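Local coordinates for YceI-like domain protein (Burkholderia cenocepacia BC7, PDB 5IXH), which binds octaprenyl diphosphate in a lipocalin-like beta barrel and, as a bacterial lipocalin, probably captures antibiotics outside the cell, at residues S9-V14 and A45-D50; T97-L100 and K105-T108; V109-T114 and I154-V159. All blocks are in the same frame, centred on the assembly; numbering follows the deposited sequence. Where two conformers were deposited one is given.

Contact 1. Residues S9-V14 and A45-D50; sequences SKVSAV and AQMTID. With OTP ((2E,6E,10E,14E,18E,22E,26E)-3,7,11,15,19,23,27,31-octamethyldotriaconta-2,6,10,14,18,22,26,30-octaenyl trihydrogen diphosphate), chain C.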
loop_
_atom_site.group_PDB
_atom_site.type_symbol
_atom_site.label_atom_id
_atom_site.label_comp_id
_atom_site.label_asym_id
_atom_site.label_seq_id
_atom_site.Cartn_x
_atom_site.Cartn_y
_atom_site.Cartn_z
ATOM N N SER A 9 0.043 -10.311 8.339
ATOM C CA SER A 9 0.361 -9.024 7.723
ATOM C C SER A 9 -0.921 -8.287 7.363
ATOM O O SER A 9 -2.015 -8.882 7.285
ATOM C CB SER A 9 1.196 -9.256 6.472
ATOM O OG SER A 9 2.450 -9.832 6.813
ATOM N N LYS A 10 -0.787 -6.990 7.130
ATOM C CA LYS A 10 -1.936 -6.165 6.809
ATOM C C LYS A 10 -1.517 -5.039 5.908
ATOM O O LYS A 10 -0.466 -4.420 6.103
ATOM C CB LYS A 10 -2.533 -5.574 8.090
ATOM C CG LYS A 10 -3.907 -4.930 7.907
ATOM C CD LYS A 10 -4.202 -3.915 9.005
ATOM C CE LYS A 10 -5.684 -3.582 9.076
ATOM N NZ LYS A 10 -5.955 -2.400 9.947
ATOM N N VAL A 11 -2.334 -4.775 4.898
ATOM C CA VAL A 11 -2.184 -3.594 4.068
ATOM C C VAL A 11 -3.557 -2.939 4.009
ATOM O O VAL A 11 -4.544 -3.589 3.667
ATOM C CB VAL A 11 -1.728 -3.937 2.653
ATOM C CG1 VAL A 11 -1.586 -2.661 1.807
ATOM C CG2 VAL A 11 -0.391 -4.664 2.691
ATOM N N SER A 12 -3.600 -1.659 4.352
ATOM C CA SER A 12 -4.853 -0.924 4.405
ATOM C C SER A 12 -4.693 0.454 3.796
ATOM O O SER A 12 -3.577 0.906 3.534
ATOM C CB SER A 12 -5.373 -0.820 5.842
ATOM O OG SER A 12 -4.541 -0.026 6.651
ATOM N N ALA A 13 -5.825 1.095 3.535
ATOM C CA ALA A 13 -5.848 2.445 3.001
ATOM C C ALA A 13 -6.883 3.244 3.777
ATOM O O ALA A 13 -8.000 2.781 4.008
ATOM C CB ALA A 13 -6.166 2.448 1.540
ATOM N N VAL A 14 -6.448 4.416 4.238
ATOM C CA VAL A 14 -7.301 5.301 5.010
ATOM C C VAL A 14 -7.607 6.529 4.177
ATOM O O VAL A 14 -6.682 7.234 3.747
ATOM C CB VAL A 14 -6.615 5.752 6.297
ATOM C CG1 VAL A 14 -7.556 6.611 7.098
ATOM C CG2 VAL A 14 -6.159 4.545 7.114
ATOM N N ALA A 45 12.376 -5.404 -1.884
ATOM C CA ALA A 45 11.042 -5.817 -1.491
ATOM C C ALA A 45 10.108 -5.592 -2.636
ATOM O O ALA A 45 10.271 -4.639 -3.412
ATOM C CB ALA A 45 10.575 -5.026 -0.295
ATOM N N GLN A 46 9.108 -6.446 -2.737
ATOM C CA GLN A 46 8.029 -6.228 -3.684
ATOM C C GLN A 46 6.727 -6.633 -3.038
ATOM O O GLN A 46 6.705 -7.519 -2.168
ATOM C CB GLN A 46 8.250 -7.018 -4.962
ATOM C CG GLN A 46 8.360 -8.505 -4.770
ATOM C CD GLN A 46 8.510 -9.238 -6.084
ATOM O OE1 GLN A 46 7.639 -10.015 -6.480
ATOM N NE2 GLN A 46 9.623 -8.998 -6.767
ATOM N N MET A 47 5.642 -5.998 -3.474
ATOM C CA MET A 47 4.304 -6.359 -3.045
ATOM C C MET A 47 3.363 -6.327 -4.216
ATOM O O MET A 47 3.454 -5.441 -5.072
ATOM C CB MET A 47 3.799 -5.382 -1.999
ATOM C CG MET A 47 2.412 -5.679 -1.505
ATOM S SD MET A 47 1.909 -4.541 -0.210
ATOM C CE MET A 47 3.202 -4.842 0.979
ATOM N N THR A 48 2.435 -7.270 -4.244
ATOM C CA THR A 48 1.403 -7.363 -5.260
ATOM C C THR A 48 0.083 -7.483 -4.554
ATOM O O THR A 48 -0.145 -8.441 -3.804
ATOM C CB THR A 48 1.645 -8.582 -6.108
ATOM O OG1 THR A 48 2.971 -8.488 -6.661
ATOM C CG2 THR A 48 0.629 -8.673 -7.220
ATOM N N ILE A 49 -0.807 -6.534 -4.788
ATOM C CA ILE A 49 -2.115 -6.500 -4.153
ATOM C C ILE A 49 -3.199 -6.884 -5.148
ATOM O O ILE A 49 -3.226 -6.370 -6.291
ATOM C CB ILE A 49 -2.356 -5.070 -3.633
ATOM C CG1 ILE A 49 -1.388 -4.701 -2.493
ATOM C CG2 ILE A 49 -3.792 -4.845 -3.226
ATOM C CD1 ILE A 49 -1.952 -4.797 -1.093
ATOM N N ASP A 50 -4.112 -7.755 -4.706
ATOM C CA ASP A 50 -5.337 -8.085 -5.461
ATOM C C ASP A 50 -6.387 -7.038 -5.112
ATOM O O ASP A 50 -6.963 -7.069 -4.019
ATOM C CB ASP A 50 -5.767 -9.500 -5.082
ATOM C CG ASP A 50 -7.177 -9.872 -5.544
ATOM O OD1 ASP A 50 -7.951 -9.018 -6.005
ATOM O OD2 ASP A 50 -7.519 -11.066 -5.401
HETATM O O7 OTP C . -22.086 10.581 3.038
HETATM P P2 OTP C . -21.191 10.419 1.826
HETATM O O5 OTP C . -22.002 10.612 0.563
HETATM O O6 OTP C . -20.075 11.441 1.872
HETATM O O4 OTP C . -20.555 8.965 1.823
HETATM P P1 OTP C . -19.820 8.304 0.579
HETATM O O2 OTP C . -20.837 7.660 -0.336
HETATM O O3 OTP C . -19.038 9.353 -0.183
HETATM O O1 OTP C . -18.842 7.187 1.144
HETATM C C40 OTP C . -17.462 7.161 0.819
HETATM C C39 OTP C . -17.022 5.772 1.271
HETATM C C37 OTP C . -15.737 5.317 1.207
HETATM C C38 OTP C . -15.520 3.891 1.713
HETATM C C36 OTP C . -14.552 6.144 0.657
HETATM C C35 OTP C . -13.767 5.266 -0.340
HETATM C C34 OTP C . -12.270 5.625 -0.373
HETATM C C32 OTP C . -11.379 4.720 -0.903
HETATM C C33 OTP C . -11.852 3.369 -1.454
HETATM C C31 OTP C . -9.879 5.061 -0.952
HETATM C C30 OTP C . -9.335 4.789 -2.370
HETATM C C29 OTP C . -8.098 3.909 -2.166
HETATM C C27 OTP C . -6.866 4.232 -2.679
HETATM C C28 OTP C . -6.572 5.476 -3.521
HETATM C C26 OTP C . -5.735 3.255 -2.354
HETATM C C25 OTP C . -4.872 2.967 -3.589
HETATM C C24 OTP C . -3.847 2.023 -2.947
HETATM C C22 OTP C . -3.681 0.733 -3.368
HETATM C C23 OTP C . -4.464 0.115 -4.531
HETATM C C21 OTP C . -2.633 -0.092 -2.624
HETATM C C20 OTP C . -1.365 0.013 -3.472
HETATM C C19 OTP C . -0.207 -0.320 -2.523
HETATM C C17 OTP C . 0.775 -1.224 -2.871
HETATM C C18 OTP C . 0.741 -1.925 -4.231
HETATM C C16 OTP C . 1.942 -1.549 -1.924
HETATM C C15 OTP C . 1.785 -0.897 -0.537
HETATM C C14 OTP C . 3.148 -0.970 0.171
HETATM C C12 OTP C . 4.113 -0.019 -0.079
HETATM C C13 OTP C . 3.897 1.162 -1.032
HETATM C C11 OTP C . 5.477 -0.091 0.624
HETATM C C10 OTP C . 5.847 -1.522 1.033
HETATM C C9 OTP C . 7.335 -1.434 1.406
HETATM C C7 OTP C . 8.100 -2.560 1.573
HETATM C C8 OTP C . 7.496 -3.954 1.395
HETATM C C6 OTP C . 9.584 -2.364 1.937
HETATM C C5 OTP C . 9.994 -3.315 3.063
HETATM C C4 OTP C . 11.229 -2.657 3.705
HETATM C C2 OTP C . 12.522 -3.102 3.550
HETATM C C3 OTP C . 13.621 -2.316 4.266
HETATM C C1 OTP C . 12.898 -4.327 2.713
#
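V11 meets M47 and I49 on the inner wall of a lipocalin-like, YceI-type beta barrel. Residues 9-14 and 45-50 are not paired strands: strand 22-34 runs between them and pairs with both, and the CA atoms of V11 and I49 are 8.7 Å apart. Only side chains projecting inward close that gap.

Following V11 outward, CB lies 3.8 Å from CD1 of I49, and CG1 comes still nearer, 3.6 Å from the same CD1. The two side chains thus reach for each other tip to tip. With CG1 anti to the backbone N (chi1 180°), CG2 lies beside that N and anti to the carbonyl carbon, and there it meets M47: V11 CG2 stands 3.7 Å from SD. Here the approach differs, since V11 and M47 slide past each other in opposite directions. The M47 chain is extended through its first two torsions and then bends at chi3 (-58°), which brings CE also within 4.0 Å of V11 CG2.

All three side chains are buried, and apolar packing is the chemistry throughout. I49 also rests on F26 and F29 of the intervening strand, while M47 touches L158 of strand 151-160. M47 and I49 also touch the bound octaprenyl diphosphate, as does A45 earlier on the same strand. A45 CB is 3.6 Å from its C6, and I49 CG1 is 3.9 Å from the branch methyl C18. The sulfur of M47 therefore serves both protein and lipid: SD, besides touching V11, sits 3.4 Å from C16 of the chain.

Contact 2. Residues T97-L100 and K105-T108; sequences TGKL and KAET. With OTP ((2E,6E,10E,14E,18E,22E,26E)-3,7,11,15,19,23,27,31-octamethyldotriaconta-2,6,10,14,18,22,26,30-octaenyl trihydrogen diphosphate), chain C.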
loop_
_atom_site.group_PDB
_atom_site.type_symbol
_atom_site.label_atom_id
_atom_site.label_comp_id
_atom_site.label_asym_id
_atom_site.label_seq_id
_atom_site.Cartn_x
_atom_site.Cartn_y
_atom_site.Cartn_z
ATOM N N THR A 97 12.615 3.216 -1.639
ATOM C CA THR A 97 12.156 3.846 -2.868
ATOM C C THR A 97 11.861 2.768 -3.877
ATOM O O THR A 97 12.574 1.759 -3.960
ATOM C CB THR A 97 13.204 4.857 -3.372
ATOM O OG1 THR A 97 13.294 5.908 -2.387
ATOM C CG2 THR A 97 12.839 5.473 -4.679
ATOM N N GLY A 98 10.848 3.021 -4.690
ATOM C CA GLY A 98 10.525 2.099 -5.772
ATOM C C GLY A 98 9.362 2.569 -6.599
ATOM O O GLY A 98 8.886 3.698 -6.473
ATOM N N LYS A 99 8.896 1.680 -7.473
ATOM C CA LYS A 99 7.817 1.976 -8.403
ATOM C C LYS A 99 6.498 1.454 -7.889
ATOM O O LYS A 99 6.377 0.240 -7.648
ATOM C CB LYS A 99 8.125 1.346 -9.750
ATOM C CG LYS A 99 7.174 1.821 -10.815
ATOM C CD LYS A 99 7.351 1.103 -12.148
ATOM C CE LYS A 99 8.670 1.411 -12.773
ATOM N NZ LYS A 99 8.653 0.929 -14.188
ATOM N N LEU A 100 5.543 2.344 -7.714
ATOM C CA LEU A 100 4.166 2.026 -7.309
ATOM C C LEU A 100 3.294 2.165 -8.536
ATOM O O LEU A 100 3.271 3.223 -9.146
ATOM C CB LEU A 100 3.716 2.996 -6.221
ATOM C CG LEU A 100 2.273 2.852 -5.699
ATOM C CD1 LEU A 100 2.063 1.488 -5.071
ATOM C CD2 LEU A 100 1.943 3.943 -4.730
ATOM N N LYS A 105 -1.067 3.060 -13.661
ATOM C CA LYS A 105 -0.268 4.286 -13.605
ATOM C C LYS A 105 0.868 4.098 -12.632
ATOM O O LYS A 105 0.669 3.734 -11.481
ATOM C CB LYS A 105 -1.147 5.442 -13.153
ATOM C CG LYS A 105 -2.275 5.770 -14.107
ATOM C CD LYS A 105 -1.768 6.460 -15.361
ATOM C CE LYS A 105 -2.890 6.657 -16.365
ATOM N NZ LYS A 105 -4.013 7.442 -15.783
ATOM N N ALA A 106 2.087 4.376 -13.086
ATOM C CA ALA A 106 3.283 4.217 -12.281
ATOM C C ALA A 106 3.821 5.544 -11.768
ATOM O O ALA A 106 3.826 6.558 -12.465
ATOM C CB ALA A 106 4.356 3.511 -13.107
ATOM N N GLU A 107 4.293 5.518 -10.531
ATOM C CA GLU A 107 5.015 6.632 -9.955
ATOM C C GLU A 107 6.171 6.123 -9.109
ATOM O O GLU A 107 6.074 5.064 -8.502
ATOM C CB GLU A 107 4.120 7.478 -9.084
ATOM C CG GLU A 107 4.850 8.758 -8.626
ATOM C CD GLU A 107 5.365 9.615 -9.787
ATOM O OE1 GLU A 107 4.553 10.421 -10.271
ATOM O OE2 GLU A 107 6.550 9.493 -10.225
ATOM N N THR A 108 7.272 6.857 -9.046
ATOM C CA THR A 108 8.314 6.548 -8.090
ATOM C C THR A 108 7.916 7.173 -6.761
ATOM O O THR A 108 7.561 8.346 -6.688
ATOM C CB THR A 108 9.653 7.125 -8.522
ATOM O OG1 THR A 108 10.026 6.578 -9.794
ATOM C CG2 THR A 108 10.746 6.825 -7.531
HETATM O O7 OTP C . -22.086 10.581 3.038
HETATM P P2 OTP C . -21.191 10.419 1.826
HETATM O O5 OTP C . -22.002 10.612 0.563
HETATM O O6 OTP C . -20.075 11.441 1.872
HETATM O O4 OTP C . -20.555 8.965 1.823
HETATM P P1 OTP C . -19.820 8.304 0.579
HETATM O O2 OTP C . -20.837 7.660 -0.336
HETATM O O3 OTP C . -19.038 9.353 -0.183
HETATM O O1 OTP C . -18.842 7.187 1.144
HETATM C C40 OTP C . -17.462 7.161 0.819
HETATM C C39 OTP C . -17.022 5.772 1.271
HETATM C C37 OTP C . -15.737 5.317 1.207
HETATM C C38 OTP C . -15.520 3.891 1.713
HETATM C C36 OTP C . -14.552 6.144 0.657
HETATM C C35 OTP C . -13.767 5.266 -0.340
HETATM C C34 OTP C . -12.270 5.625 -0.373
HETATM C C32 OTP C . -11.379 4.720 -0.903
HETATM C C33 OTP C . -11.852 3.369 -1.454
HETATM C C31 OTP C . -9.879 5.061 -0.952
HETATM C C30 OTP C . -9.335 4.789 -2.370
HETATM C C29 OTP C . -8.098 3.909 -2.166
HETATM C C27 OTP C . -6.866 4.232 -2.679
HETATM C C28 OTP C . -6.572 5.476 -3.521
HETATM C C26 OTP C . -5.735 3.255 -2.354
HETATM C C25 OTP C . -4.872 2.967 -3.589
HETATM C C24 OTP C . -3.847 2.023 -2.947
HETATM C C22 OTP C . -3.681 0.733 -3.368
HETATM C C23 OTP C . -4.464 0.115 -4.531
HETATM C C21 OTP C . -2.633 -0.092 -2.624
HETATM C C20 OTP C . -1.365 0.013 -3.472
HETATM C C19 OTP C . -0.207 -0.320 -2.523
HETATM C C17 OTP C . 0.775 -1.224 -2.871
HETATM C C18 OTP C . 0.741 -1.925 -4.231
HETATM C C16 OTP C . 1.942 -1.549 -1.924
HETATM C C15 OTP C . 1.785 -0.897 -0.537
HETATM C C14 OTP C . 3.148 -0.970 0.171
HETATM C C12 OTP C . 4.113 -0.019 -0.079
HETATM C C13 OTP C . 3.897 1.162 -1.032
HETATM C C11 OTP C . 5.477 -0.091 0.624
HETATM C C10 OTP C . 5.847 -1.522 1.033
HETATM C C9 OTP C . 7.335 -1.434 1.406
HETATM C C7 OTP C . 8.100 -2.560 1.573
HETATM C C8 OTP C . 7.496 -3.954 1.395
HETATM C C6 OTP C . 9.584 -2.364 1.937
HETATM C C5 OTP C . 9.994 -3.315 3.063
HETATM C C4 OTP C . 11.229 -2.657 3.705
HETATM C C2 OTP C . 12.522 -3.102 3.550
HETATM C C3 OTP C . 13.621 -2.316 4.266
HETATM C C1 OTP C . 12.898 -4.327 2.713
#
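T97 and T108 cross their methyls obliquely, CG2 of T97 lying 3.8 Å from CG2 of T108, at one end of a tight beta-hairpin pairing. The axes of 97-100 and 105-108 approach to 4.6 Å and run antiparallel at 168°. L100 and E107 form the hydrogen-bonded pair. The bonds from L100 N to E107 O and from E107 N to L100 O are both 2.9 Å and nearly straight. K99 and T108 form the adjacent non-hydrogen-bonded pair, beside which CA of T108 makes a CA-H...O contact of 3.3 Å with the carbonyl O of G98.

Side-chain orientation sorts the residues by face. On the K99 and T108 face, K99 lays its aliphatic part alongside A106 rather than its direct partner, with CD 4.0 Å from CB of A106. CG and CD do the touching, and the bend at chi3, about the bond between them, falls just where the chain passes A106. L100 starts from the other face. Its CG is anti to the backbone N (chi1 178°), and CD1 is delivered to the lipid, 3.7 Å from C17 of the octaprenyl chain. E107 begins on that same face as L100, but its carboxylate turns away and curls back to its own strand: OE2 accepts the backbone N-H of T108 at 3.0 Å, in a bent bond (143°) met on the anti side of the carboxylate. L100 is thus the residue of this pairing that reaches the lipid pocket, while K99, A106, E107 and T108 remain exposed.

Among its neighbours, strand 93-102 pairs on its far edge with strand 78-90 through T97 and K99. L100 packs on L128 and I130 of strand 121-131, the next strand beyond 105-118.

Contact 3. Residues V109-T114 and I154-V159; sequences VTVPVT and IKFHLV. With OTP ((2E,6E,10E,14E,18E,22E,26E)-3,7,11,15,19,23,27,31-octamethyldotriaconta-2,6,10,14,18,22,26,30-octaenyl trihydrogen diphosphate), chain C.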
loop_
_atom_site.group_PDB
_atom_site.type_symbol
_atom_site.label_atom_id
_atom_site.label_comp_id
_atom_site.label_asym_id
_atom_site.label_seq_id
_atom_site.Cartn_x
_atom_site.Cartn_y
_atom_site.Cartn_z
ATOM N N VAL A 109 7.973 6.349 -5.708
ATOM C CA VAL A 109 7.603 6.756 -4.353
ATOM C C VAL A 109 8.704 6.389 -3.392
ATOM O O VAL A 109 9.526 5.502 -3.659
ATOM C CB VAL A 109 6.278 6.113 -3.910
ATOM C CG1 VAL A 109 5.144 6.496 -4.854
ATOM C CG2 VAL A 109 6.436 4.591 -3.752
ATOM N N THR A 110 8.742 7.110 -2.279
ATOM C CA THR A 110 9.704 6.841 -1.209
ATOM C C THR A 110 8.923 6.724 0.084
ATOM O O THR A 110 8.145 7.603 0.427
ATOM C CB THR A 110 10.756 7.944 -1.082
ATOM O OG1 THR A 110 11.555 7.996 -2.271
ATOM C CG2 THR A 110 11.680 7.699 0.116
ATOM N N VAL A 111 9.072 5.594 0.757
ATOM C CA VAL A 111 8.288 5.322 1.950
ATOM C C VAL A 111 9.184 5.065 3.139
ATOM O O VAL A 111 10.110 4.254 3.067
ATOM C CB VAL A 111 7.313 4.165 1.739
ATOM C CG1 VAL A 111 7.980 2.951 1.359
ATOM C CG2 VAL A 111 6.443 3.910 2.996
ATOM N N PRO A 112 8.916 5.755 4.243
ATOM C CA PRO A 112 9.683 5.480 5.449
ATOM C C PRO A 112 9.191 4.189 6.095
ATOM O O PRO A 112 7.978 4.025 6.338
ATOM C CB PRO A 112 9.412 6.702 6.349
ATOM C CG PRO A 112 8.436 7.562 5.614
ATOM C CD PRO A 112 7.876 6.775 4.477
ATOM N N VAL A 113 10.115 3.280 6.360
ATOM C CA VAL A 113 9.781 1.960 6.910
ATOM C C VAL A 113 10.597 1.721 8.161
ATOM O O VAL A 113 11.819 1.915 8.160
ATOM C CB VAL A 113 10.118 0.846 5.923
ATOM C CG1 VAL A 113 9.798 -0.511 6.489
ATOM C CG2 VAL A 113 9.351 1.066 4.608
ATOM N N THR A 114 9.934 1.275 9.220
ATOM C CA THR A 114 10.613 0.888 10.451
ATOM C C THR A 114 10.708 -0.621 10.487
ATOM O O THR A 114 9.709 -1.317 10.231
ATOM C CB THR A 114 9.851 1.396 11.653
ATOM O OG1 THR A 114 9.735 2.817 11.576
ATOM C CG2 THR A 114 10.566 1.014 12.934
ATOM N N ILE A 154 -1.676 4.875 2.797
ATOM C CA ILE A 154 -1.508 3.432 2.656
ATOM C C ILE A 154 -0.667 2.945 3.833
ATOM O O ILE A 154 0.483 3.333 3.979
ATOM C CB ILE A 154 -0.780 3.072 1.342
ATOM C CG1 ILE A 154 -1.562 3.594 0.125
ATOM C CG2 ILE A 154 -0.573 1.539 1.273
ATOM C CD1 ILE A 154 -0.837 3.458 -1.190
ATOM N N LYS A 155 -1.244 2.120 4.684
ATOM C CA LYS A 155 -0.555 1.628 5.870
ATOM C C LYS A 155 -0.242 0.163 5.697
ATOM O O LYS A 155 -1.054 -0.599 5.200
ATOM C CB LYS A 155 -1.435 1.826 7.106
ATOM C CG LYS A 155 -1.953 3.237 7.288
ATOM C CD LYS A 155 -2.295 3.540 8.746
ATOM C CE LYS A 155 -3.153 2.452 9.389
ATOM N NZ LYS A 155 -4.452 2.259 8.691
ATOM N N PHE A 156 0.945 -0.244 6.113
ATOM C CA PHE A 156 1.293 -1.642 6.034
ATOM C C PHE A 156 2.047 -2.106 7.265
ATOM O O PHE A 156 2.806 -1.363 7.895
ATOM C CB PHE A 156 2.115 -1.914 4.775
ATOM C CG PHE A 156 3.308 -1.019 4.638
ATOM C CD1 PHE A 156 4.526 -1.367 5.192
ATOM C CD2 PHE A 156 3.196 0.195 3.982
ATOM C CE1 PHE A 156 5.619 -0.533 5.054
ATOM C CE2 PHE A 156 4.277 1.033 3.849
ATOM C CZ PHE A 156 5.488 0.673 4.396
ATOM N N HIS A 157 1.811 -3.375 7.569
ATOM C CA HIS A 157 2.464 -4.109 8.637
ATOM C C HIS A 157 2.800 -5.458 8.021
ATOM O O HIS A 157 1.908 -6.292 7.872
ATOM C CB HIS A 157 1.514 -4.273 9.823
ATOM C CG HIS A 157 2.052 -5.131 10.929
ATOM N ND1 HIS A 157 2.940 -4.659 11.867
ATOM C CD2 HIS A 157 1.779 -6.412 11.281
ATOM C CE1 HIS A 157 3.223 -5.621 12.730
ATOM N NE2 HIS A 157 2.531 -6.696 12.398
ATOM N N LEU A 158 4.052 -5.669 7.619
ATOM C CA LEU A 158 4.470 -6.910 6.982
ATOM C C LEU A 158 5.289 -7.720 7.957
ATOM O O LEU A 158 6.257 -7.206 8.532
ATOM C CB LEU A 158 5.321 -6.643 5.740
ATOM C CG LEU A 158 4.706 -6.002 4.505
ATOM C CD1 LEU A 158 4.239 -4.607 4.791
ATOM C CD2 LEU A 158 5.747 -5.990 3.405
ATOM N N VAL A 159 4.916 -8.977 8.146
ATOM C CA VAL A 159 5.611 -9.887 9.038
ATOM C C VAL A 159 6.238 -10.973 8.192
ATOM O O VAL A 159 5.535 -11.649 7.432
ATOM C CB VAL A 159 4.640 -10.526 10.043
ATOM C CG1 VAL A 159 5.379 -11.489 10.970
ATOM C CG2 VAL A 159 3.921 -9.464 10.845
HETATM O O7 OTP C . -22.086 10.581 3.038
HETATM P P2 OTP C . -21.191 10.419 1.826
HETATM O O5 OTP C . -22.002 10.612 0.563
HETATM O O6 OTP C . -20.075 11.441 1.872
HETATM O O4 OTP C . -20.555 8.965 1.823
HETATM P P1 OTP C . -19.820 8.304 0.579
HETATM O O2 OTP C . -20.837 7.660 -0.336
HETATM O O3 OTP C . -19.038 9.353 -0.183
HETATM O O1 OTP C . -18.842 7.187 1.144
HETATM C C40 OTP C . -17.462 7.161 0.819
HETATM C C39 OTP C . -17.022 5.772 1.271
HETATM C C37 OTP C . -15.737 5.317 1.207
HETATM C C38 OTP C . -15.520 3.891 1.713
HETATM C C36 OTP C . -14.552 6.144 0.657
HETATM C C35 OTP C . -13.767 5.266 -0.340
HETATM C C34 OTP C . -12.270 5.625 -0.373
HETATM C C32 OTP C . -11.379 4.720 -0.903
HETATM C C33 OTP C . -11.852 3.369 -1.454
HETATM C C31 OTP C . -9.879 5.061 -0.952
HETATM C C30 OTP C . -9.335 4.789 -2.370
HETATM C C29 OTP C . -8.098 3.909 -2.166
HETATM C C27 OTP C . -6.866 4.232 -2.679
HETATM C C28 OTP C . -6.572 5.476 -3.521
HETATM C C26 OTP C . -5.735 3.255 -2.354
HETATM C C25 OTP C . -4.872 2.967 -3.589
HETATM C C24 OTP C . -3.847 2.023 -2.947
HETATM C C22 OTP C . -3.681 0.733 -3.368
HETATM C C23 OTP C . -4.464 0.115 -4.531
HETATM C C21 OTP C . -2.633 -0.092 -2.624
HETATM C C20 OTP C . -1.365 0.013 -3.472
HETATM C C19 OTP C . -0.207 -0.320 -2.523
HETATM C C17 OTP C . 0.775 -1.224 -2.871
HETATM C C18 OTP C . 0.741 -1.925 -4.231
HETATM C C16 OTP C . 1.942 -1.549 -1.924
HETATM C C15 OTP C . 1.785 -0.897 -0.537
HETATM C C14 OTP C . 3.148 -0.970 0.171
HETATM C C12 OTP C . 4.113 -0.019 -0.079
HETATM C C13 OTP C . 3.897 1.162 -1.032
HETATM C C11 OTP C . 5.477 -0.091 0.624
HETATM C C10 OTP C . 5.847 -1.522 1.033
HETATM C C9 OTP C . 7.335 -1.434 1.406
HETATM C C7 OTP C . 8.100 -2.560 1.573
HETATM C C8 OTP C . 7.496 -3.954 1.395
HETATM C C6 OTP C . 9.584 -2.364 1.937
HETATM C C5 OTP C . 9.994 -3.315 3.063
HETATM C C4 OTP C . 11.229 -2.657 3.705
HETATM C C2 OTP C . 12.522 -3.102 3.550
HETATM C C3 OTP C . 13.621 -2.316 4.266
HETATM C C1 OTP C . 12.898 -4.327 2.713
#
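Between V113 and F156 the CA atoms are 9.3 Å apart, too far for backbone pairing, because strand 121-131 is interposed and pairs antiparallel with both 105-118 and 151-160. The connection is made by one aromatic ring.

F156 takes a chi1 of 53°, with CG between the backbone N and the carbonyl carbon, which turns the ring inward toward residues 109-114. Two valines meet it at the edge, in the ring plane. V111 comes from the opposite direction and puts CG2 3.7 Å from CZ. V113 crosses F156 at about a right angle, its CG2 3.9 Å from the same CZ. Both methyls keep to the rim; over one face lies the octaprenyl chain: its C10 stands 4.0 Å above the plane, over the ring centre, and C11 lies 3.6 Å from CE2.

V113 divides its branches between the two partners. CG1, anti to the backbone N (chi1 179°), is 3.8 Å from lipid C4, while CG2 belongs to the ring. Further residues of the F156 strand extend the lipid wall: L158 CD2 is 3.4 Å from the branch methyl C8, and I154 CD1 is 3.8 Å from C24.

K155 and H157, alternating with I154, F156 and L158, carry polar partners instead. K155 forms a salt bridge with E23, and H157 ND1 is hydrogen-bonded to D125. Inward apolar side chains from strands of one antiparallel sheet, closing round a prenyl chain, are consistent with the ligand cavity of a lipocalin-like YceI barrel, and V113, I154, F156 and L158 belong to that pocket.

Overall arrangement
Contacts 1 and 3 lie in the buried interior, while contact 2, about 14 Å from each between centres, is a partly exposed hairpin. Their chemistry follows that division: the inner contacts join strands separated by one intervening strand through apolar side chains, whereas contact 2 joins direct neighbours through backbone hydrogen bonds. Strand 105-118 serves both 2 and 3, and T97 OG1 meets T110 OG1 at 2.7 Å where they adjoin. Contacts 1 and 3 have no strand in common but adjoin where strand 10-15 pairs with strand 151-160, S12 O lying 2.9 Å from K155 N. All three touch the octaprenyl chain, contact 2 through L100 alone.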